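Long-range contact in porin (Acinetobacter baumannii AB307-0294, PDB 5DL7), which probably acts as an outer-membrane porin of the OprD family, a beta-barrel channel that lets small solutes cross the outer membrane: residues R102-K114 against D167-D179. Sequence-based numbering, arbitrary orientation.
Sequences RDDYYGKIGITGK and DEVRQRDSIRYTD. With CA (calcium ion), chain E; CA (calcium ion), chain C.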
loop_
_atom_site.group_PDB
_atom_site.type_symbol
_atom_site.label_atom_id
_atom_site.label_comp_id
_atom_site.label_asym_id
_atom_site.label_seq_id
_atom_site.Cartn_x
_atom_site.Cartn_y
_atom_site.Cartn_z
ATOM N N ARG A 102 -22.783 -4.002 -7.550
ATOM C CA ARG A 102 -22.101 -4.043 -6.219
ATOM C C ARG A 102 -22.908 -4.869 -5.232
ATOM O O ARG A 102 -24.099 -4.662 -5.163
ATOM C CB ARG A 102 -22.091 -2.611 -5.667
ATOM C CG ARG A 102 -20.860 -1.922 -6.229
ATOM C CD ARG A 102 -20.720 -1.804 -7.746
ATOM N NE ARG A 102 -19.625 -0.848 -8.085
ATOM C CZ ARG A 102 -19.119 -0.662 -9.314
ATOM N NH1 ARG A 102 -19.530 -1.404 -10.359
ATOM N NH2 ARG A 102 -18.201 0.287 -9.578
ATOM N N ASP A 103 -22.226 -5.598 -4.376
ATOM C CA ASP A 103 -22.831 -5.918 -3.137
ATOM C C ASP A 103 -22.976 -4.655 -2.254
ATOM O O ASP A 103 -22.000 -3.959 -2.117
ATOM C CB ASP A 103 -21.973 -6.930 -2.440
ATOM C CG ASP A 103 -21.984 -8.364 -3.161
ATOM O OD1 ASP A 103 -23.023 -8.650 -3.857
ATOM O OD2 ASP A 103 -21.011 -9.090 -2.998
ATOM N N ASP A 104 -24.086 -4.499 -1.609
ATOM C CA ASP A 104 -24.431 -3.275 -0.910
ATOM C C ASP A 104 -23.924 -3.213 0.539
ATOM O O ASP A 104 -23.883 -2.098 1.131
ATOM C CB ASP A 104 -25.863 -3.006 -1.003
ATOM C CG ASP A 104 -26.273 -2.735 -2.453
ATOM O OD1 ASP A 104 -25.539 -2.081 -3.266
ATOM O OD2 ASP A 104 -27.272 -3.293 -2.864
ATOM N N TYR A 105 -23.512 -4.382 1.056
ATOM C CA TYR A 105 -23.091 -4.578 2.385
ATOM C C TYR A 105 -22.063 -5.667 2.358
ATOM O O TYR A 105 -22.222 -6.579 1.540
ATOM C CB TYR A 105 -24.164 -4.836 3.358
ATOM C CG TYR A 105 -23.568 -5.293 4.542
ATOM C CD1 TYR A 105 -23.070 -4.373 5.460
ATOM C CD2 TYR A 105 -23.420 -6.666 4.819
ATOM C CE1 TYR A 105 -22.419 -4.746 6.662
ATOM C CE2 TYR A 105 -22.690 -7.075 5.963
ATOM C CZ TYR A 105 -22.184 -6.157 6.888
ATOM O OH TYR A 105 -21.680 -6.489 8.157
ATOM N N TYR A 106 -20.930 -5.500 3.079
ATOM C CA TYR A 106 -20.056 -6.607 3.276
ATOM C C TYR A 106 -19.380 -6.499 4.579
ATOM O O TYR A 106 -18.940 -5.342 5.008
ATOM C CB TYR A 106 -19.048 -6.823 2.195
ATOM C CG TYR A 106 -17.860 -5.800 1.945
ATOM C CD1 TYR A 106 -18.114 -4.449 1.683
ATOM C CD2 TYR A 106 -16.522 -6.246 1.850
ATOM C CE1 TYR A 106 -17.005 -3.554 1.356
ATOM C CE2 TYR A 106 -15.405 -5.385 1.529
ATOM C CZ TYR A 106 -15.746 -3.984 1.289
ATOM O OH TYR A 106 -14.711 -3.204 0.895
ATOM N N GLY A 107 -19.178 -7.660 5.209
ATOM C CA GLY A 107 -18.675 -7.713 6.578
ATOM C C GLY A 107 -17.632 -8.809 6.722
ATOM O O GLY A 107 -17.722 -9.757 5.943
ATOM N N LYS A 108 -16.617 -8.716 7.643
ATOM C CA LYS A 108 -15.618 -9.757 7.731
ATOM C C LYS A 108 -14.804 -9.581 9.010
ATOM O O LYS A 108 -14.814 -8.437 9.618
ATOM C CB LYS A 108 -14.654 -9.880 6.575
ATOM C CG LYS A 108 -14.233 -8.536 5.962
ATOM C CD LYS A 108 -13.211 -8.612 4.915
ATOM C CE LYS A 108 -13.060 -7.318 4.178
ATOM N NZ LYS A 108 -12.052 -7.357 3.120
ATOM N N ILE A 109 -14.387 -10.661 9.566
ATOM C CA ILE A 109 -13.726 -10.607 10.879
ATOM C C ILE A 109 -12.416 -11.382 10.765
ATOM O O ILE A 109 -12.415 -12.527 10.227
ATOM C CB ILE A 109 -14.563 -11.007 12.061
ATOM C CG1 ILE A 109 -13.725 -11.019 13.370
ATOM C CG2 ILE A 109 -15.093 -12.432 11.969
ATOM C CD1 ILE A 109 -14.592 -11.038 14.583
ATOM N N GLY A 110 -11.286 -10.837 11.237
ATOM C CA GLY A 110 -10.033 -11.551 11.433
ATOM C C GLY A 110 -9.590 -11.716 12.840
ATOM O O GLY A 110 -9.839 -10.868 13.633
ATOM N N ILE A 111 -9.198 -12.887 13.209
ATOM C CA ILE A 111 -8.781 -13.172 14.599
ATOM C C ILE A 111 -7.341 -13.723 14.581
ATOM O O ILE A 111 -6.997 -14.474 13.682
ATOM C CB ILE A 111 -9.581 -14.326 15.145
ATOM C CG1 ILE A 111 -11.067 -14.114 14.838
ATOM C CG2 ILE A 111 -9.296 -14.496 16.581
ATOM C CD1 ILE A 111 -11.787 -13.333 15.889
ATOM N N THR A 112 -6.539 -13.437 15.625
ATOM C CA THR A 112 -5.151 -13.892 15.677
ATOM C C THR A 112 -4.857 -14.332 17.080
ATOM O O THR A 112 -5.290 -13.686 18.046
ATOM C CB THR A 112 -4.139 -12.750 15.407
ATOM O OG1 THR A 112 -4.583 -11.889 14.388
ATOM C CG2 THR A 112 -2.757 -13.306 15.014
ATOM N N GLY A 113 -4.294 -15.492 17.285
ATOM C CA GLY A 113 -3.875 -15.869 18.577
ATOM C C GLY A 113 -2.346 -15.563 18.599
ATOM O O GLY A 113 -1.665 -15.639 17.601
ATOM N N LYS A 114 -1.862 -15.227 19.809
ATOM C CA LYS A 114 -0.438 -14.848 19.976
ATOM C C LYS A 114 0.099 -15.345 21.228
ATOM O O LYS A 114 -0.550 -15.558 22.256
ATOM C CB LYS A 114 -0.293 -13.317 19.787
ATOM C CG LYS A 114 -0.992 -12.531 20.794
ATOM C CD LYS A 114 -0.948 -11.014 20.409
ATOM C CE LYS A 114 -1.466 -10.355 21.696
ATOM N NZ LYS A 114 -1.637 -8.922 21.317
ATOM N N ASP A 167 -0.829 -18.821 3.562
ATOM C CA ASP A 167 -1.342 -19.622 2.444
ATOM C C ASP A 167 -2.656 -19.094 1.897
ATOM O O ASP A 167 -3.150 -19.779 1.085
ATOM C CB ASP A 167 -1.521 -21.081 2.848
ATOM C CG ASP A 167 -2.449 -21.303 4.006
ATOM O OD1 ASP A 167 -3.025 -20.400 4.641
ATOM O OD2 ASP A 167 -2.413 -22.488 4.457
ATOM N N GLU A 168 -3.280 -18.025 2.418
ATOM C CA GLU A 168 -4.477 -17.508 1.776
ATOM C C GLU A 168 -4.416 -15.992 2.017
ATOM O O GLU A 168 -3.778 -15.574 2.999
ATOM C CB GLU A 168 -5.748 -18.082 2.491
ATOM C CG GLU A 168 -5.800 -19.533 2.529
ATOM C CD GLU A 168 -7.145 -19.945 3.147
ATOM O OE1 GLU A 168 -7.313 -19.918 4.377
ATOM O OE2 GLU A 168 -8.054 -19.985 2.299
ATOM N N VAL A 169 -5.167 -15.297 1.215
ATOM C CA VAL A 169 -5.282 -13.855 1.230
ATOM C C VAL A 169 -6.759 -13.486 1.199
ATOM O O VAL A 169 -7.547 -14.138 0.462
ATOM C CB VAL A 169 -4.492 -13.226 0.053
ATOM C CG1 VAL A 169 -5.010 -13.598 -1.327
ATOM C CG2 VAL A 169 -4.456 -11.673 0.201
ATOM N N ARG A 170 -7.189 -12.454 1.986
ATOM C CA ARG A 170 -8.526 -11.954 1.773
ATOM C C ARG A 170 -8.388 -10.496 1.277
ATOM O O ARG A 170 -7.942 -9.653 2.047
ATOM C CB ARG A 170 -9.277 -12.016 3.087
ATOM C CG ARG A 170 -10.688 -11.438 2.968
ATOM C CD ARG A 170 -11.714 -11.952 3.927
ATOM N NE ARG A 170 -11.355 -11.823 5.331
ATOM C CZ ARG A 170 -12.023 -12.419 6.294
ATOM N NH1 ARG A 170 -13.086 -13.179 5.942
ATOM N NH2 ARG A 170 -11.680 -12.302 7.573
ATOM N N GLN A 171 -8.738 -10.303 0.067
ATOM C CA GLN A 171 -8.530 -9.025 -0.646
ATOM C C GLN A 171 -9.397 -7.954 0.055
ATOM O O GLN A 171 -10.415 -8.225 0.657
ATOM C CB GLN A 171 -8.762 -9.066 -2.077
ATOM C CG GLN A 171 -7.989 -10.163 -2.845
ATOM C CD GLN A 171 -6.417 -9.867 -2.860
ATOM O OE1 GLN A 171 -5.903 -9.098 -2.069
ATOM N NE2 GLN A 171 -5.677 -10.770 -3.592
ATOM N N ARG A 172 -8.917 -6.744 -0.113
ATOM C CA ARG A 172 -9.612 -5.615 0.524
ATOM C C ARG A 172 -11.107 -5.514 0.261
ATOM O O ARG A 172 -11.918 -5.166 1.152
ATOM C CB ARG A 172 -8.866 -4.266 0.047
ATOM C CG ARG A 172 -8.883 -4.076 -1.392
ATOM C CD ARG A 172 -7.641 -3.264 -1.836
ATOM N NE ARG A 172 -7.579 -3.061 -3.262
ATOM C CZ ARG A 172 -6.696 -2.287 -3.888
ATOM N NH1 ARG A 172 -5.684 -1.734 -3.202
ATOM N NH2 ARG A 172 -6.803 -2.144 -5.201
ATOM N N ASP A 173 -11.494 -5.804 -0.966
ATOM C CA ASP A 173 -12.865 -5.754 -1.435
ATOM C C ASP A 173 -13.566 -7.150 -1.517
ATOM O O ASP A 173 -14.541 -7.288 -2.190
ATOM C CB ASP A 173 -12.951 -5.189 -2.844
ATOM C CG ASP A 173 -12.034 -5.908 -3.872
ATOM O OD1 ASP A 173 -11.238 -6.808 -3.502
ATOM O OD2 ASP A 173 -12.179 -5.603 -5.116
ATOM N N SER A 174 -13.170 -8.031 -0.623
ATOM C CA SER A 174 -13.727 -9.398 -0.607
ATOM C C SER A 174 -14.023 -9.845 0.747
ATOM O O SER A 174 -13.352 -9.545 1.758
ATOM C CB SER A 174 -12.684 -10.342 -1.229
ATOM O OG SER A 174 -13.299 -11.668 -1.269
ATOM N N ILE A 175 -15.109 -10.650 0.844
ATOM C CA ILE A 175 -15.364 -11.327 2.071
ATOM C C ILE A 175 -14.717 -12.695 2.152
ATOM O O ILE A 175 -14.814 -13.325 3.276
ATOM C CB ILE A 175 -16.820 -11.493 2.434
ATOM C CG1 ILE A 175 -17.618 -12.329 1.398
ATOM C CG2 ILE A 175 -17.551 -10.154 2.488
ATOM C CD1 ILE A 175 -19.122 -12.516 1.626
ATOM N N ARG A 176 -14.216 -13.194 1.054
ATOM C CA ARG A 176 -13.663 -14.629 1.033
ATOM C C ARG A 176 -12.091 -14.689 1.051
ATOM O O ARG A 176 -11.466 -13.797 0.430
ATOM C CB ARG A 176 -14.064 -15.245 -0.317
ATOM C CG ARG A 176 -15.574 -15.352 -0.541
ATOM C CD ARG A 176 -15.948 -16.142 -1.787
ATOM N NE ARG A 176 -15.258 -15.570 -2.949
ATOM C CZ ARG A 176 -14.225 -16.120 -3.644
ATOM N NH1 ARG A 176 -13.769 -17.359 -3.443
ATOM N NH2 ARG A 176 -13.714 -15.438 -4.656
ATOM N N TYR A 177 -11.530 -15.620 1.773
ATOM C CA TYR A 177 -10.117 -15.983 1.553
ATOM C C TYR A 177 -9.940 -16.725 0.325
ATOM O O TYR A 177 -10.756 -17.627 0.028
ATOM C CB TYR A 177 -9.568 -16.777 2.732
ATOM C CG TYR A 177 -9.139 -15.935 3.814
ATOM C CD1 TYR A 177 -7.823 -15.385 3.637
ATOM C CD2 TYR A 177 -9.897 -15.603 4.807
ATOM C CE1 TYR A 177 -7.354 -14.611 4.551
ATOM C CE2 TYR A 177 -9.370 -14.771 5.833
ATOM C CZ TYR A 177 -8.119 -14.316 5.636
ATOM O OH TYR A 177 -7.288 -13.422 6.404
ATOM N N THR A 178 -8.906 -16.417 -0.428
ATOM C CA THR A 178 -8.601 -17.021 -1.704
ATOM C C THR A 178 -7.095 -17.364 -1.671
ATOM O O THR A 178 -6.357 -17.023 -0.720
ATOM C CB THR A 178 -8.966 -16.117 -2.849
ATOM O OG1 THR A 178 -8.352 -14.779 -2.719
ATOM C CG2 THR A 178 -10.524 -15.809 -2.947
ATOM N N ASP A 179 -6.603 -18.052 -2.684
ATOM C CA ASP A 179 -5.182 -18.414 -2.695
ATOM C C ASP A 179 -4.299 -17.178 -2.949
ATOM O O ASP A 179 -4.631 -16.233 -3.750
ATOM C CB ASP A 179 -4.916 -19.488 -3.754
ATOM C CG ASP A 179 -5.474 -20.854 -3.354
ATOM O OD1 ASP A 179 -5.937 -21.087 -2.262
ATOM O OD2 ASP A 179 -5.463 -21.676 -4.197
HETATM CA CA CA E . -26.272 -3.505 -5.374
HETATM CA CA CA C . -21.925 -10.980 -4.502
HETATM O O HOH W 1 -9.479 -8.034 3.929
HETATM O O HOH W 2 -15.183 -13.159 8.207
HETATM O O HOH W 3 -19.594 -11.072 -4.663
HETATM O O HOH W 4 -26.756 -5.647 -5.441
HETATM O O HOH W 5 -25.341 -1.418 -6.482
#
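The ammonium of K108 sits over the type I turn Q171–S174 and donates to two of its carbonyls: NZ is 2.9 Å from R172 O, standing well above that carbonyl's plane, and 2.9 Å from S174 O, at a C=O...N angle of 144°. Water 1 accepts a further bond from NZ and can donate to R170 O. With CG wedged between backbone N and carbonyl carbon (chi1 37°) and the rest of the chain extended, K108 runs antiparallel to R170, CB 3.7 Å from R170 CZ. The R170 guanidinium is sandwiched between K108 CB and Y177 CE2. Its edge is used as well: R170 NH2 donates to I109 O (2.8 Å) and R170 NH1 to I175 O (3.2 Å), and water 2 joins NH1 to I109 N. These bonds fix the rotation of the flat group. Nearer the start of the strand, I175 CG2 packs 3.7 Å from Y106 CB; the Y106 hydroxyl bonds L93 O. The residues just before the strand bind two calcium ions: R102 O and D104 one, D103 with N97 the other. Strand 105-114 pairs with strand 66-79 in the barrel wall, while the loop after strand 159-170 folds against strand 105-114, D173 salt-bridged to R90.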